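Local coordinates for protein hemoglobin subunit beta (Isurus oxyrinchus, PDB 3MKB) that carries a haem group and, as the beta subunit of the shark's tetrameric haemoglobin, probably binds oxygen reversibly for transport in the blood, at residues His87-Pro90 against Gly91-His94; His106-Lys109 against Val110-Pro114. One frame throughout, in Å; residues are numbered along the deposited sequence.

How the contacts relate
Following the chain from its N terminus, helix 76-85 ends shortly before contact 1, where residues 87-90 form the connecting loop and residues 91-94 turn into helix 93-108. Contact 2 then finishes the same helix: residues 106-109 are its last turn and what follows, and residues 110-114 lead into helix 114-132. Each contact closes a short local turn; the two lie in series, neither nested nor crossed, with centres about 27 Å apart on opposite sides of the chain's centre. Helix 93-108 is thus bounded by a turn that lines the haem pocket at its start and a surface turn at its end, and both turns meet a Hemoglobin subunit alpha chain.

Contact 1 of 2, residues His87-Pro90 against Gly91-His94; sequences HIDP and GSFH. With HEM (protoporphyrin IX containing Fe), chain F.
Phe93 packs between the Ile88-Pro90 loop and the haem, on the dense side of the turn. Its CE1 lies 3.8 Å from Ile88 CG2, the two side chains crossing at about a right angle, while CE2 meets Pro90 CB at 3.7 Å. CG stands anti to the carbonyl carbon (chi1 -73°), which brings the ring to Pro90 and Ile88. The porphyrin comes in at the ring's edge, C1C lying in the ring plane, and the vinyl carbon CBB approaches obliquely. Branched Ile88 suits a place between two apolar partners: CG2 touches both the phenyl ring and the haem's vinyl carbon CAC, while CD1 reaches the haem, 3.5 Å from its meso carbon CHD. Ile131 and Ser132 of helix 114-132 also touch the ring. Replacing Phe93 by an alanine is likely to open a gap beside the haem and leave Ile88 CG2 and Pro90 CB without their apolar partner.

Polar bonds close the turn. Ser92 N donates to Asp89 O, Phe93 N to Pro90 O, and Gly91 N to Asp89 OD2 (3.0 Å), the last from above the carboxylate plane, 57° out of it. Proline suits the bend because it has no N-H left to satisfy, and its ring restricts phi. The looser, wetter side lies toward His94, where water 1 accepts from His94 N and donates to Pro90 O at 2.7 Å.

The turn is the FG corner of the globin fold. Asp89 OD1 is hydrogen-bonded to Tyr42 and Asn97 of a Hemoglobin subunit alpha chain and Ser92 OG to its Asp94, as in the alpha1-beta2 interface of haemoglobins, which probably moves in the allosteric change. Hydrocarbon contacts shape the haem pocket, while the buried Asp89 carboxylate uses OD2 within the turn and OD1 across the interface.

Contact 2 of 2, residues His106-Lys109 against Val110-Pro114; sequences HLKK and VAFTP
Lys108 and Phe112 meet where helix 93-108 gives way to the next turn, the lysine's methylenes passing the aromatic residue at a slant. Lys108 CD comes to the ring's edge, near its plane, 3.8 Å from Phe112 CD1, and Lys108 CB sits 3.9 Å from Phe112 CB. With CG anti to the backbone N (chi1 -152°), the phenyl group turns in toward Ile101, Leu104 and Ala105 of the helix, and its ring meets that of Phe117. Lysine suits this border because its methylenes can pack while its ammonium group reaches away: the chain bends only at chi4, and NZ makes a salt bridge with Glu10 and a hydrogen bond with Thr14.

Lys109 goes another way. Its positive phi (51°) takes the backbone out of the helix, and its chain folds at chi2 to bring NZ back to His106 O, 2.8 Å away, in the carbonyl plane and on a lone pair. This bond satisfies a carbonyl near the helix C terminus, where the ammonium charge is probably favoured by the helix dipole.

Two backbone bonds complete the bend: Ala111 N donates to Lys108 O at 2.9 Å, and Phe112 N to Lys109 O at 2.8 Å. Small Ala111 fits closely here, its CB only 3.2 Å from Lys108 O. Beyond them, Arg31 of a Hemoglobin subunit alpha chain is hydrogen-bonded to Phe112 O.

Phe112 is the centre of an inverse gamma turn, and Thr113 then N-caps the next helix through Val116 N. Together they form the short corner between the last two long helices of this globin fold, the G and H helices of the family.

Contact 1 of 2, residues His87-Pro90 against Gly91-His94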
loop_
_atom_site.group_PDB
_atom_site.type_symbol
_atom_site.label_atom_id
_atom_site.label_comp_id
_atom_site.label_asym_id
_atom_site.label_seq_id
_atom_site.Cartn_x
_atom_site.Cartn_y
_atom_site.Cartn_z
ATOM N N HIS B 87 3.343 20.457 5.653
ATOM C CA HIS B 87 3.769 19.172 6.254
ATOM C C HIS B 87 2.658 18.130 6.230
ATOM O O HIS B 87 2.388 17.460 7.221
ATOM C CB HIS B 87 4.446 19.412 7.639
ATOM C CG HIS B 87 5.568 20.399 7.540
ATOM N ND1 HIS B 87 5.426 21.721 7.895
ATOM C CD2 HIS B 87 6.798 20.291 6.987
ATOM C CE1 HIS B 87 6.545 22.373 7.630
ATOM N NE2 HIS B 87 7.388 21.531 7.058
ATOM N N ILE B 88 2.023 18.026 5.043
ATOM C CA ILE B 88 1.038 16.997 4.789
ATOM C C ILE B 88 1.706 15.711 4.340
ATOM O O ILE B 88 2.496 15.695 3.399
ATOM C CB ILE B 88 0.026 17.397 3.668
ATOM C CG1 ILE B 88 -0.525 18.847 3.871
ATOM C CG2 ILE B 88 -1.024 16.295 3.502
ATOM C CD1 ILE B 88 -1.167 19.138 5.192
ATOM N N ASP B 89 1.332 14.625 4.981
ATOM C CA ASP B 89 1.853 13.299 4.586
ATOM C C ASP B 89 1.286 12.958 3.212
ATOM O O ASP B 89 0.108 12.923 3.095
ATOM C CB ASP B 89 1.355 12.274 5.608
ATOM C CG ASP B 89 1.862 10.866 5.332
ATOM O OD1 ASP B 89 1.632 9.972 6.177
ATOM O OD2 ASP B 89 2.494 10.666 4.288
ATOM N N PRO B 90 2.123 12.737 2.184
ATOM C CA PRO B 90 1.557 12.521 0.832
ATOM C C PRO B 90 0.811 11.183 0.705
ATOM O O PRO B 90 -0.069 11.044 -0.142
ATOM C CB PRO B 90 2.773 12.650 -0.114
ATOM C CG PRO B 90 4.002 12.251 0.760
ATOM C CD PRO B 90 3.604 12.764 2.177
ATOM N N GLY B 91 1.074 10.271 1.644
ATOM C CA GLY B 91 0.419 8.973 1.706
ATOM C C GLY B 91 -1.020 9.082 2.092
ATOM O O GLY B 91 -1.768 8.107 1.964
ATOM N N SER B 92 -1.403 10.253 2.594
ATOM C CA SER B 92 -2.766 10.581 2.957
ATOM C C SER B 92 -3.562 11.300 1.821
ATOM O O SER B 92 -4.785 11.416 1.863
ATOM C CB SER B 92 -2.778 11.402 4.252
ATOM O OG SER B 92 -2.185 10.656 5.346
ATOM N N PHE B 93 -2.878 11.783 0.796
ATOM C CA PHE B 93 -3.611 12.371 -0.343
ATOM C C PHE B 93 -4.756 11.498 -0.932
ATOM O O PHE B 93 -5.842 11.999 -1.186
ATOM C CB PHE B 93 -2.634 12.728 -1.469
ATOM C CG PHE B 93 -1.757 13.965 -1.183
ATOM C CD1 PHE B 93 -2.290 15.071 -0.532
ATOM C CD2 PHE B 93 -0.419 13.999 -1.577
ATOM C CE1 PHE B 93 -1.548 16.174 -0.257
ATOM C CE2 PHE B 93 0.352 15.128 -1.348
ATOM C CZ PHE B 93 -0.207 16.228 -0.661
ATOM N N HIS B 94 -4.511 10.211 -1.190
ATOM C CA HIS B 94 -5.546 9.353 -1.755
ATOM C C HIS B 94 -6.729 9.115 -0.806
ATOM O O HIS B 94 -7.733 8.607 -1.211
ATOM C CB HIS B 94 -4.943 7.992 -2.216
ATOM C CG HIS B 94 -4.746 7.011 -1.096
ATOM N ND1 HIS B 94 -5.696 6.076 -0.742
ATOM C CD2 HIS B 94 -3.727 6.856 -0.214
ATOM C CE1 HIS B 94 -5.269 5.381 0.301
ATOM N NE2 HIS B 94 -4.086 5.847 0.649
HETATM C CHA HEM F . -4.139 23.978 1.128
HETATM C CHB HEM F . -5.221 21.629 -2.944
HETATM C CHC HEM F . -5.028 17.546 -0.456
HETATM C CHD HEM F . -4.206 19.912 3.737
HETATM C C1A HEM F . -4.358 23.651 -0.174
HETATM C C2A HEM F . -4.286 24.586 -1.246
HETATM C C3A HEM F . -4.602 23.946 -2.356
HETATM C C4A HEM F . -4.871 22.593 -2.022
HETATM C CMA HEM F . -4.656 24.566 -3.769
HETATM C CAA HEM F . -3.944 26.090 -1.132
HETATM C CBA HEM F . -2.435 26.296 -1.102
HETATM C CGA HEM F . -2.162 27.791 -1.134
HETATM O O1A HEM F . -2.229 28.407 -2.228
HETATM O O2A HEM F . -1.883 28.368 -0.068
HETATM C C1B HEM F . -5.285 20.308 -2.667
HETATM C C2B HEM F . -5.585 19.230 -3.606
HETATM C C3B HEM F . -5.532 18.098 -2.881
HETATM C C4B HEM F . -5.198 18.426 -1.489
HETATM C CMB HEM F . -5.915 19.326 -5.133
HETATM C CAB HEM F . -5.765 16.675 -3.411
HETATM C CBB HEM F . -4.794 15.793 -3.133
HETATM C C1C HEM F . -4.822 17.836 0.895
HETATM C C2C HEM F . -4.856 16.897 1.995
HETATM C C3C HEM F . -4.661 17.556 3.127
HETATM C C4C HEM F . -4.457 18.934 2.810
HETATM C CMC HEM F . -5.122 15.392 1.937
HETATM C CAC HEM F . -4.595 16.959 4.553
HETATM C CBC HEM F . -5.467 16.010 4.970
HETATM C C1D HEM F . -4.178 21.238 3.448
HETATM C C2D HEM F . -4.074 22.334 4.393
HETATM C C3D HEM F . -4.064 23.588 3.540
HETATM C C4D HEM F . -4.161 23.136 2.182
HETATM C CMD HEM F . -4.005 22.257 5.931
HETATM C CAD HEM F . -3.981 25.073 3.972
HETATM C CBD HEM F . -5.341 25.593 4.379
HETATM C CGD HEM F . -5.070 26.962 5.023
HETATM O O1D HEM F . -5.509 27.986 4.435
HETATM O O2D HEM F . -4.415 27.085 6.117
HETATM N NA HEM F . -4.727 22.412 -0.665
HETATM N NB HEM F . -5.047 19.786 -1.424
HETATM N NC HEM F . -4.570 19.091 1.430
HETATM N ND HEM F . -4.207 21.757 2.170
HETATM FE FE HEM F . -4.520 20.700 0.398
HETATM O O HOH W 1 -1.684 9.341 -1.420
HETATM O O HOH W 2 -6.665 20.399 0.793
#

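Contact 2 of 2, residues His106-Lys109 against Val110-Pro114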
loop_
_atom_site.group_PDB
_atom_site.type_symbol
_atom_site.label_atom_id
_atom_site.label_comp_id
_atom_site.label_asym_id
_atom_site.label_seq_id
_atom_site.Cartn_x
_atom_site.Cartn_y
_atom_site.Cartn_z
ATOM N N HIS B 106 -22.154 8.359 -4.905
ATOM C CA HIS B 106 -23.390 8.779 -4.256
ATOM C C HIS B 106 -24.187 9.717 -5.192
ATOM O O HIS B 106 -25.407 9.718 -5.187
ATOM C CB HIS B 106 -23.065 9.425 -2.863
ATOM C CG HIS B 106 -23.648 8.652 -1.696
ATOM N ND1 HIS B 106 -23.966 9.228 -0.484
ATOM C CD2 HIS B 106 -24.110 7.383 -1.633
ATOM C CE1 HIS B 106 -24.505 8.320 0.301
ATOM N NE2 HIS B 106 -24.600 7.185 -0.376
ATOM N N LEU B 107 -23.491 10.511 -6.009
ATOM C CA LEU B 107 -24.190 11.449 -6.909
ATOM C C LEU B 107 -24.651 10.708 -8.142
ATOM O O LEU B 107 -25.776 10.888 -8.676
ATOM C CB LEU B 107 -23.196 12.572 -7.279
ATOM C CG LEU B 107 -23.647 13.509 -8.391
ATOM C CD1 LEU B 107 -24.780 14.409 -7.840
ATOM C CD2 LEU B 107 -22.460 14.341 -8.747
ATOM N N LYS B 108 -23.774 9.845 -8.631
ATOM C CA LYS B 108 -23.967 9.283 -9.959
ATOM C C LYS B 108 -24.676 7.947 -9.940
ATOM O O LYS B 108 -25.084 7.457 -10.979
ATOM C CB LYS B 108 -22.616 9.134 -10.652
ATOM C CG LYS B 108 -22.019 10.485 -10.976
ATOM C CD LYS B 108 -20.709 10.296 -11.724
ATOM C CE LYS B 108 -20.018 11.619 -12.068
ATOM N NZ LYS B 108 -20.282 12.000 -13.512
ATOM N N LYS B 109 -24.727 7.292 -8.781
ATOM C CA LYS B 109 -25.477 6.032 -8.690
ATOM C C LYS B 109 -25.081 5.056 -9.802
ATOM O O LYS B 109 -23.911 4.933 -10.113
ATOM C CB LYS B 109 -26.991 6.291 -8.659
ATOM C CG LYS B 109 -27.450 7.327 -7.649
ATOM C CD LYS B 109 -26.958 7.045 -6.215
ATOM C CE LYS B 109 -27.906 7.774 -5.225
ATOM N NZ LYS B 109 -27.291 8.114 -3.900
ATOM N N VAL B 110 -26.033 4.396 -10.451
ATOM C CA VAL B 110 -25.657 3.367 -11.434
ATOM C C VAL B 110 -24.888 3.883 -12.656
ATOM O O VAL B 110 -24.388 3.089 -13.474
ATOM C CB VAL B 110 -26.846 2.564 -11.951
ATOM C CG1 VAL B 110 -27.490 1.728 -10.784
ATOM C CG2 VAL B 110 -27.880 3.491 -12.701
ATOM N N ALA B 111 -24.783 5.207 -12.786
ATOM C CA ALA B 111 -23.986 5.790 -13.886
ATOM C C ALA B 111 -22.517 5.673 -13.529
ATOM O O ALA B 111 -21.633 5.675 -14.425
ATOM C CB ALA B 111 -24.382 7.259 -14.078
ATOM N N PHE B 112 -22.208 5.629 -12.200
ATOM C CA PHE B 112 -20.863 5.375 -11.734
ATOM C C PHE B 112 -20.471 3.895 -11.973
ATOM O O PHE B 112 -20.185 3.161 -11.036
ATOM C CB PHE B 112 -20.672 5.796 -10.241
ATOM C CG PHE B 112 -19.265 6.198 -9.883
ATOM C CD1 PHE B 112 -18.756 7.415 -10.312
ATOM C CD2 PHE B 112 -18.479 5.403 -9.028
ATOM C CE1 PHE B 112 -17.479 7.842 -9.961
ATOM C CE2 PHE B 112 -17.233 5.793 -8.655
ATOM C CZ PHE B 112 -16.704 7.035 -9.128
ATOM N N THR B 113 -20.491 3.454 -13.222
ATOM C CA THR B 113 -20.060 2.079 -13.586
ATOM C C THR B 113 -18.604 1.767 -13.195
ATOM O O THR B 113 -17.797 2.679 -12.955
ATOM C CB THR B 113 -20.184 1.829 -15.126
ATOM O OG1 THR B 113 -19.312 2.737 -15.785
ATOM C CG2 THR B 113 -21.609 1.984 -15.601
ATOM N N PRO B 114 -18.213 0.473 -13.155
ATOM C CA PRO B 114 -16.810 0.208 -12.841
ATOM C C PRO B 114 -15.912 0.925 -13.825
ATOM O O PRO B 114 -14.804 1.379 -13.522
ATOM C CB PRO B 114 -16.696 -1.328 -13.009
ATOM C CG PRO B 114 -18.066 -1.834 -12.608
ATOM C CD PRO B 114 -18.959 -0.797 -13.362
#